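Local structure of Cry37AA1 (Bacillus thuringiensis, 4RHZ) at residues 96-101 with 106-111; 6-11 with 73-78; 25-30 with 117-122. The protein forms a binary complex with Cry23Aa1, binds calcium on a C2-like fold and probably acts with that partner as an insecticidal toxin. All coordinates share one frame; numbering follows the deposited sequence.

All three contacts join the two four-stranded antiparallel sheets of a C2-like beta sandwich. Contacts 2 and 3 sit in the middle, with centres about 1 Å apart. The centre of contact 1 lies about 9 Å from that of contact 2 and 8 Å from that of contact 3. It joins the outermost strands within this chain, 89-100 and 105-110. Along the chain, 6-11 comes first, then 25-30, 73-78, 96-101, 106-111 and 117-122. Contacts 2 and 3 therefore interlock in sequence, and contact 1 falls between the two segments of contact 3. Residues far apart in the chain thus share one core, while the sheet at 105-110 continues into Cry23Aa1.

Contact 1: residues 96-101 with 106-111; sequences QKVCST and VRLDGD
Q96 reaches across to D109 with both ends of its amide. CG lies anti to the backbone N (chi1 170°), and the extended chain carries the amide to the other strand. OE1 accepts a hydrogen bond from the backbone N of D109 at 2.8 Å, in the carbonyl plane and on a lone pair. A water 2.6 Å from both OE1 of Q96 and O of D109 also bridges them, with further acceptors in its reach. NE2 donates to OD1 of D109 at 3.1 Å in a nearly straight bond (169°), on the anti side and somewhat out of the carboxylate plane. The two direct bonds fix the rotation of the amide, whose plane is 62° from the carboxylate. NE of R107 donates to OD2 of D109 at 2.7 Å, a bent bond within a salt bridge. V98 points inward, with CG1 3.8 Å from CB of V106 and CG2 3.9 Å from CD2 of L108. Strands 98-100 and 106-110 run antiparallel but belong to different sheets of the C2-like sandwich, so side chains join them, not backbone pairing. C99 turns away and forms the disulfide with C74. OG of S100 lies 3.4 Å from CG1 of V106 and hydrogen-bonds to O of V104.

Contact 2: residues 6-11 with 73-78; sequences ATFTIN and MCFYGD
F8 meets M73 and F75 with the CD2-CE2-CZ side of its ring. CE2 does most of the touching, at 3.6 Å from SD of M73 and 3.7 Å from CE2 of F75. The sulfur lies at the edge of the F8 ring, close to the ring plane and 4.8 Å from the centroid. This is a Met-aromatic contact made edge-on. M73 gets there through a bent chain. Its first torsion is fully extended (chi1 180°), with CG pointing opposite the backbone N, and the chain then turns at chi2 and again at chi3. Both of these later torsions are off the usual staggered values, and the placement of CE is doubtful. The contact rests on SD. CB of each phenylalanine points to the other strand, and in both CG is anti to the carbonyl carbon (chi1 -61° in F75). The two side chains meet at a slant, and F8 CE2 comes to the edge of the F75 ring, near its plane. Around them, I40 packs on both phenylalanines, and I62 and Y121 pack on M73. Strands 4-13 and 73-81 belong to opposing sheets, and the cluster is the buried hydrophobic interior of a C2-like beta sandwich.

Contact 3: residues 25-30 with 117-122; sequences GYIKAY and VTIKYS
I27 faces V117 and I119 across the interior of the C2-like beta sandwich. Strand 26-30 lies in one sheet, next to strands 38-43 and 73-81. Strand 115-125 lies in the other, between strands 4-13 and 105-110. The backbones stay far apart: the nearest CA atoms, those of I27 and V117, are 9.6 Å from each other. Between these two segments, only aliphatic branches touch, and just about 100 Å² is buried.

The close part is at I27. Its CG1 is anti to the carbonyl carbon (chi1 -62°), and its end atom CD1 reaches CG1 of V117 at 4.0 Å. V117 offers this methyl because its first torsion sets CG1 opposite the backbone N (chi1 176°). The two side chains come from opposing sheets and pass alongside one another rather than meeting head-on. I10 of strand 4-13 touches both of them.

Further along, the two segments part. The side chains of A29 and Y121 stay more than 7 Å from the opposite segment. There the OH of Y121 hydrogen-bonds to O of S100. The alternate residues K28, T118 and K120 point out of the sandwich and are partly exposed. On this outer side K120 also packs on E48 of the Cry23Aa1 chain. The bound calcium ion is about 13 Å from the side chain of V117, so this contact is part of the core and not of the metal site. The second branch of I27 makes the looser touch, with CG2 lying 4.3 Å from CD1 of I119.

Contact 1: residues 96-101 with 106-111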
loop_
_atom_site.group_PDB
_atom_site.type_symbol
_atom_site.label_atom_id
_atom_site.label_comp_id
_atom_site.label_asym_id
_atom_site.label_seq_id
_atom_site.Cartn_x
_atom_site.Cartn_y
_atom_site.Cartn_z
ATOM N N GLN B 96 8.783 -1.372 -23.534
ATOM C CA GLN B 96 7.998 -1.919 -22.433
ATOM C C GLN B 96 6.692 -1.164 -22.305
ATOM O O GLN B 96 6.714 0.012 -21.889
ATOM C CB GLN B 96 8.782 -1.825 -21.091
ATOM C CG GLN B 96 7.865 -2.158 -19.883
ATOM C CD GLN B 96 8.523 -1.894 -18.517
ATOM O OE1 GLN B 96 8.848 -0.755 -18.157
ATOM N NE2 GLN B 96 8.720 -2.947 -17.772
ATOM N N LYS B 97 5.581 -1.861 -22.565
ATOM C CA LYS B 97 4.257 -1.351 -22.434
ATOM C C LYS B 97 3.588 -1.895 -21.182
ATOM O O LYS B 97 3.615 -3.136 -20.947
ATOM C CB LYS B 97 3.393 -1.789 -23.650
ATOM C CG LYS B 97 3.505 -0.809 -24.848
ATOM C CD LYS B 97 4.797 -1.078 -25.622
ATOM C CE LYS B 97 4.851 -0.239 -26.954
ATOM N NZ LYS B 97 6.269 -0.201 -27.496
ATOM N N VAL B 98 3.006 -1.006 -20.356
ATOM C CA VAL B 98 2.276 -1.481 -19.128
ATOM C C VAL B 98 0.947 -0.802 -19.088
ATOM O O VAL B 98 0.895 0.412 -19.214
ATOM C CB VAL B 98 3.087 -1.206 -17.762
ATOM C CG1 VAL B 98 2.449 -1.944 -16.554
ATOM C CG2 VAL B 98 4.560 -1.679 -17.892
ATOM N N CYS B 99 -0.130 -1.567 -18.911
ATOM C CA CYS B 99 -1.478 -1.021 -18.913
ATOM C C CYS B 99 -2.097 -1.085 -17.476
ATOM O O CYS B 99 -1.721 -1.917 -16.688
ATOM C CB CYS B 99 -2.376 -1.886 -19.880
ATOM S SG CYS B 99 -1.534 -2.181 -21.546
ATOM N N SER B 100 -3.105 -0.269 -17.204
ATOM C CA SER B 100 -3.905 -0.417 -16.002
ATOM C C SER B 100 -5.313 0.150 -16.212
ATOM O O SER B 100 -5.534 0.930 -17.121
ATOM C CB SER B 100 -3.247 0.395 -14.868
ATOM O OG SER B 100 -3.107 1.749 -15.290
ATOM N N THR B 101 -6.241 -0.206 -15.338
ATOM C CA THR B 101 -7.500 0.523 -15.171
ATOM C C THR B 101 -7.300 1.878 -14.424
ATOM O O THR B 101 -6.327 2.037 -13.715
ATOM C CB THR B 101 -8.423 -0.305 -14.284
ATOM O OG1 THR B 101 -7.731 -0.536 -13.040
ATOM C CG2 THR B 101 -8.742 -1.685 -14.946
ATOM N N VAL B 106 0.815 2.655 -13.018
ATOM C CA VAL B 106 1.791 1.756 -13.610
ATOM C C VAL B 106 3.207 2.263 -13.384
ATOM O O VAL B 106 3.421 3.464 -13.333
ATOM C CB VAL B 106 1.613 1.541 -15.228
ATOM C CG1 VAL B 106 0.238 1.103 -15.635
ATOM C CG2 VAL B 106 2.088 2.775 -16.011
ATOM N N ARG B 107 4.152 1.328 -13.364
ATOM C CA ARG B 107 5.564 1.632 -13.375
ATOM C C ARG B 107 6.235 1.167 -14.694
ATOM O O ARG B 107 6.109 -0.034 -15.089
ATOM C CB ARG B 107 6.230 0.873 -12.203
ATOM C CG ARG B 107 7.693 0.980 -12.164
ATOM C CD ARG B 107 8.308 0.485 -10.826
ATOM N NE ARG B 107 9.760 0.335 -10.988
ATOM C CZ ARG B 107 10.678 0.377 -10.001
ATOM N NH1 ARG B 107 10.322 0.634 -8.714
ATOM N NH2 ARG B 107 11.973 0.208 -10.320
ATOM N N LEU B 108 6.998 2.075 -15.299
ATOM C CA LEU B 108 7.899 1.752 -16.362
ATOM C C LEU B 108 9.295 1.660 -15.769
ATOM O O LEU B 108 9.694 2.619 -15.096
ATOM C CB LEU B 108 7.856 2.877 -17.418
ATOM C CG LEU B 108 6.466 3.305 -17.894
ATOM C CD1 LEU B 108 6.605 4.308 -19.077
ATOM C CD2 LEU B 108 5.699 2.076 -18.324
ATOM N N ASP B 109 10.021 0.547 -16.012
ATOM C CA ASP B 109 11.326 0.320 -15.398
ATOM C C ASP B 109 12.488 0.837 -16.197
ATOM O O ASP B 109 12.502 0.778 -17.443
ATOM C CB ASP B 109 11.579 -1.205 -15.057
ATOM C CG ASP B 109 10.448 -1.787 -14.268
ATOM O OD1 ASP B 109 9.668 -2.665 -14.798
ATOM O OD2 ASP B 109 10.260 -1.282 -13.125
ATOM N N GLY B 110 13.523 1.259 -15.472
ATOM C CA GLY B 110 14.731 1.825 -16.119
ATOM C C GLY B 110 15.862 0.840 -16.035
ATOM O O GLY B 110 15.639 -0.362 -15.892
ATOM N N ASP B 111 17.094 1.334 -16.112
ATOM C CA ASP B 111 18.225 0.444 -16.183
ATOM C C ASP B 111 18.762 0.127 -14.800
ATOM O O ASP B 111 19.762 -0.636 -14.664
ATOM C CB ASP B 111 19.319 0.963 -17.158
ATOM C CG ASP B 111 19.857 2.356 -16.757
ATOM O OD1 ASP B 111 19.391 2.919 -15.733
ATOM O OD2 ASP B 111 20.765 2.859 -17.453
HETATM O O HOH W 1 10.932 0.275 -19.410
#

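Contact 2: residues 6-11 with 73-78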
loop_
_atom_site.group_PDB
_atom_site.type_symbol
_atom_site.label_atom_id
_atom_site.label_comp_id
_atom_site.label_asym_id
_atom_site.label_seq_id
_atom_site.Cartn_x
_atom_site.Cartn_y
_atom_site.Cartn_z
ATOM N N ALA B 6 -8.878 13.447 -19.302
ATOM C CA ALA B 6 -8.007 12.477 -18.664
ATOM C C ALA B 6 -6.805 13.219 -18.083
ATOM O O ALA B 6 -6.148 13.987 -18.789
ATOM C CB ALA B 6 -7.568 11.390 -19.631
ATOM N N THR B 7 -6.535 12.963 -16.796
ATOM C CA THR B 7 -5.496 13.681 -16.039
ATOM C C THR B 7 -4.454 12.663 -15.605
ATOM O O THR B 7 -4.758 11.701 -14.952
ATOM C CB THR B 7 -6.109 14.465 -14.799
ATOM O OG1 THR B 7 -7.101 15.418 -15.256
ATOM C CG2 THR B 7 -4.985 15.230 -13.922
ATOM N N PHE B 8 -3.229 12.874 -16.065
ATOM C CA PHE B 8 -2.142 11.982 -15.939
ATOM C C PHE B 8 -1.228 12.587 -14.924
ATOM O O PHE B 8 -0.907 13.779 -15.019
ATOM C CB PHE B 8 -1.408 11.870 -17.319
ATOM C CG PHE B 8 -2.301 11.289 -18.397
ATOM C CD1 PHE B 8 -2.995 12.125 -19.284
ATOM C CD2 PHE B 8 -2.551 9.925 -18.440
ATOM C CE1 PHE B 8 -3.863 11.607 -20.210
ATOM C CE2 PHE B 8 -3.426 9.376 -19.377
ATOM C CZ PHE B 8 -4.074 10.215 -20.272
ATOM N N THR B 9 -0.772 11.776 -13.962
ATOM C CA THR B 9 0.228 12.314 -13.019
ATOM C C THR B 9 1.425 11.455 -13.109
ATOM O O THR B 9 1.350 10.305 -12.778
ATOM C CB THR B 9 -0.287 12.284 -11.570
ATOM O OG1 THR B 9 -1.503 13.010 -11.534
ATOM C CG2 THR B 9 0.722 12.934 -10.625
ATOM N N ILE B 10 2.531 12.025 -13.515
ATOM C CA ILE B 10 3.655 11.264 -13.803
ATOM C C ILE B 10 4.760 11.625 -12.823
ATOM O O ILE B 10 5.009 12.830 -12.597
ATOM C CB ILE B 10 4.157 11.657 -15.218
ATOM C CG1 ILE B 10 3.021 11.496 -16.278
ATOM C CG2 ILE B 10 5.414 10.937 -15.536
ATOM C CD1 ILE B 10 3.440 11.903 -17.676
ATOM N N ASN B 11 5.457 10.594 -12.286
ATOM C CA ASN B 11 6.582 10.806 -11.404
ATOM C C ASN B 11 7.814 10.163 -11.905
ATOM O O ASN B 11 7.763 9.002 -12.325
ATOM C CB ASN B 11 6.239 10.252 -10.034
ATOM C CG ASN B 11 5.446 11.237 -9.236
ATOM O OD1 ASN B 11 6.008 12.198 -8.767
ATOM N ND2 ASN B 11 4.136 11.055 -9.134
ATOM N N MET B 73 -5.741 1.581 -20.139
ATOM C CA MET B 73 -4.867 2.485 -20.797
ATOM C C MET B 73 -3.506 1.909 -20.697
ATOM O O MET B 73 -3.168 1.311 -19.661
ATOM C CB MET B 73 -5.040 3.858 -20.122
ATOM C CG MET B 73 -4.178 4.923 -20.702
ATOM S SD MET B 73 -4.958 6.563 -21.000
ATOM C CE MET B 73 -6.474 6.676 -20.253
ATOM N N CYS B 74 -2.711 2.035 -21.765
ATOM C CA CYS B 74 -1.450 1.383 -21.833
ATOM C C CYS B 74 -0.415 2.437 -22.001
ATOM O O CYS B 74 -0.673 3.406 -22.687
ATOM C CB CYS B 74 -1.439 0.382 -23.004
ATOM S SG CYS B 74 -2.643 -0.956 -22.796
ATOM N N PHE B 75 0.774 2.290 -21.396
ATOM C CA PHE B 75 1.716 3.413 -21.378
ATOM C C PHE B 75 3.078 2.900 -21.734
ATOM O O PHE B 75 3.412 1.750 -21.403
ATOM C CB PHE B 75 1.794 4.045 -19.972
ATOM C CG PHE B 75 0.507 4.608 -19.461
ATOM C CD1 PHE B 75 -0.336 3.835 -18.665
ATOM C CD2 PHE B 75 0.153 5.926 -19.722
ATOM C CE1 PHE B 75 -1.562 4.348 -18.182
ATOM C CE2 PHE B 75 -1.057 6.505 -19.182
ATOM C CZ PHE B 75 -1.937 5.712 -18.455
ATOM N N TYR B 76 3.910 3.741 -22.332
ATOM C CA TYR B 76 5.340 3.400 -22.476
ATOM C C TYR B 76 6.121 4.634 -22.680
ATOM O O TYR B 76 5.556 5.668 -23.027
ATOM C CB TYR B 76 5.570 2.488 -23.681
ATOM C CG TYR B 76 5.265 3.090 -25.078
ATOM C CD1 TYR B 76 6.297 3.478 -25.899
ATOM C CD2 TYR B 76 3.959 3.205 -25.564
ATOM C CE1 TYR B 76 6.066 3.961 -27.178
ATOM C CE2 TYR B 76 3.710 3.716 -26.849
ATOM C CZ TYR B 76 4.789 4.062 -27.631
ATOM O OH TYR B 76 4.652 4.547 -28.884
ATOM N N GLY B 77 7.424 4.524 -22.530
ATOM C CA GLY B 77 8.238 5.701 -22.509
ATOM C C GLY B 77 9.628 5.391 -22.995
ATOM O O GLY B 77 10.121 4.242 -22.857
ATOM N N ASP B 78 10.244 6.419 -23.568
ATOM C CA ASP B 78 11.661 6.462 -23.827
ATOM C C ASP B 78 12.154 7.652 -23.014
ATOM O O ASP B 78 12.077 8.797 -23.471
ATOM C CB ASP B 78 11.939 6.776 -25.324
ATOM C CG ASP B 78 13.418 6.671 -25.680
ATOM O OD1 ASP B 78 14.320 6.740 -24.796
ATOM O OD2 ASP B 78 13.682 6.380 -26.866
#

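Contact 3: residues 25-30 with 117-122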
loop_
_atom_site.group_PDB
_atom_site.type_symbol
_atom_site.label_atom_id
_atom_site.label_comp_id
_atom_site.label_asym_id
_atom_site.label_seq_id
_atom_site.Cartn_x
_atom_site.Cartn_y
_atom_site.Cartn_z
ATOM N N GLY B 25 12.810 12.996 -23.189
ATOM C CA GLY B 25 12.363 11.951 -24.130
ATOM C C GLY B 25 10.867 12.126 -24.284
ATOM O O GLY B 25 10.409 13.253 -24.485
ATOM N N TYR B 26 10.089 11.045 -24.115
ATOM C CA TYR B 26 8.641 11.129 -24.226
ATOM C C TYR B 26 8.011 10.004 -23.418
ATOM O O TYR B 26 8.664 9.009 -23.135
ATOM C CB TYR B 26 8.198 11.045 -25.745
ATOM C CG TYR B 26 8.539 9.716 -26.421
ATOM C CD1 TYR B 26 7.720 8.570 -26.231
ATOM C CD2 TYR B 26 9.684 9.581 -27.205
ATOM C CE1 TYR B 26 8.039 7.343 -26.821
ATOM C CE2 TYR B 26 9.997 8.329 -27.855
ATOM C CZ TYR B 26 9.179 7.236 -27.610
ATOM O OH TYR B 26 9.447 6.014 -28.173
ATOM N N ILE B 27 6.730 10.155 -23.100
ATOM C CA ILE B 27 5.884 9.080 -22.627
ATOM C C ILE B 27 4.569 9.165 -23.432
ATOM O O ILE B 27 4.007 10.276 -23.692
ATOM C CB ILE B 27 5.594 9.180 -21.092
ATOM C CG1 ILE B 27 6.917 9.058 -20.281
ATOM C CG2 ILE B 27 4.554 8.109 -20.604
ATOM C CD1 ILE B 27 6.822 9.731 -18.889
ATOM N N LYS B 28 4.074 8.010 -23.835
ATOM C CA LYS B 28 2.865 7.958 -24.649
ATOM C C LYS B 28 1.892 6.973 -24.071
ATOM O O LYS B 28 2.283 6.066 -23.369
ATOM C CB LYS B 28 3.188 7.503 -26.061
ATOM C CG LYS B 28 4.017 8.531 -26.809
ATOM C CD LYS B 28 4.321 8.025 -28.215
ATOM C CE LYS B 28 5.259 8.984 -28.931
ATOM N NZ LYS B 28 5.573 8.443 -30.300
ATOM N N ALA B 29 0.643 7.140 -24.428
ATOM C CA ALA B 29 -0.403 6.252 -24.025
ATOM C C ALA B 29 -1.230 5.820 -25.264
ATOM O O ALA B 29 -1.176 6.491 -26.329
ATOM C CB ALA B 29 -1.285 6.997 -23.074
ATOM N N TYR B 30 -2.036 4.777 -25.092
ATOM C CA TYR B 30 -3.078 4.437 -26.047
ATOM C C TYR B 30 -4.119 3.653 -25.297
ATOM O O TYR B 30 -3.803 3.036 -24.264
ATOM C CB TYR B 30 -2.516 3.584 -27.233
ATOM C CG TYR B 30 -1.872 2.214 -26.881
ATOM C CD1 TYR B 30 -2.606 1.061 -26.920
ATOM C CD2 TYR B 30 -0.535 2.100 -26.592
ATOM C CE1 TYR B 30 -2.054 -0.184 -26.586
ATOM C CE2 TYR B 30 0.052 0.862 -26.315
ATOM C CZ TYR B 30 -0.731 -0.274 -26.311
ATOM O OH TYR B 30 -0.214 -1.513 -26.009
ATOM N N VAL B 117 9.757 5.254 -13.848
ATOM C CA VAL B 117 8.718 6.272 -13.933
ATOM C C VAL B 117 7.416 5.663 -13.497
ATOM O O VAL B 117 7.238 4.455 -13.736
ATOM C CB VAL B 117 8.549 6.706 -15.410
ATOM C CG1 VAL B 117 7.430 7.675 -15.566
ATOM C CG2 VAL B 117 9.823 7.347 -15.926
ATOM N N THR B 118 6.503 6.435 -12.878
ATOM C CA THR B 118 5.219 5.907 -12.590
ATOM C C THR B 118 4.127 6.823 -13.197
ATOM O O THR B 118 4.358 8.026 -13.403
ATOM C CB THR B 118 4.949 5.783 -11.073
ATOM O OG1 THR B 118 4.767 7.077 -10.491
ATOM C CG2 THR B 118 5.997 4.936 -10.301
ATOM N N ILE B 119 2.939 6.280 -13.516
ATOM C CA ILE B 119 1.916 7.087 -14.112
ATOM C C ILE B 119 0.616 6.702 -13.512
ATOM O O ILE B 119 0.269 5.526 -13.434
ATOM C CB ILE B 119 1.796 6.840 -15.680
ATOM C CG1 ILE B 119 3.018 7.328 -16.423
ATOM C CG2 ILE B 119 0.694 7.701 -16.315
ATOM C CD1 ILE B 119 3.897 6.304 -16.763
ATOM N N LYS B 120 -0.158 7.698 -13.143
ATOM C CA LYS B 120 -1.456 7.498 -12.539
ATOM C C LYS B 120 -2.392 8.279 -13.404
ATOM O O LYS B 120 -1.958 9.283 -13.929
ATOM C CB LYS B 120 -1.363 8.214 -11.197
ATOM C CG LYS B 120 -2.632 8.524 -10.557
ATOM C CD LYS B 120 -2.419 9.521 -9.400
ATOM C CE LYS B 120 -3.741 9.696 -8.658
ATOM N NZ LYS B 120 -3.641 10.822 -7.671
ATOM N N TYR B 121 -3.645 7.850 -13.588
ATOM C CA TYR B 121 -4.535 8.640 -14.405
ATOM C C TYR B 121 -5.921 8.551 -13.872
ATOM O O TYR B 121 -6.225 7.570 -13.236
ATOM C CB TYR B 121 -4.516 8.188 -15.891
ATOM C CG TYR B 121 -5.166 6.856 -16.234
ATOM C CD1 TYR B 121 -6.405 6.816 -16.872
ATOM C CD2 TYR B 121 -4.522 5.642 -15.961
ATOM C CE1 TYR B 121 -7.010 5.599 -17.220
ATOM C CE2 TYR B 121 -5.100 4.401 -16.367
ATOM C CZ TYR B 121 -6.341 4.399 -16.990
ATOM O OH TYR B 121 -6.930 3.178 -17.330
ATOM N N SER B 122 -6.748 9.560 -14.170
ATOM C CA SER B 122 -8.159 9.550 -13.805
ATOM C C SER B 122 -8.970 10.243 -14.890
ATOM O O SER B 122 -8.431 11.035 -15.675
ATOM C CB SER B 122 -8.398 10.285 -12.458
ATOM O OG SER B 122 -7.936 11.628 -12.505
#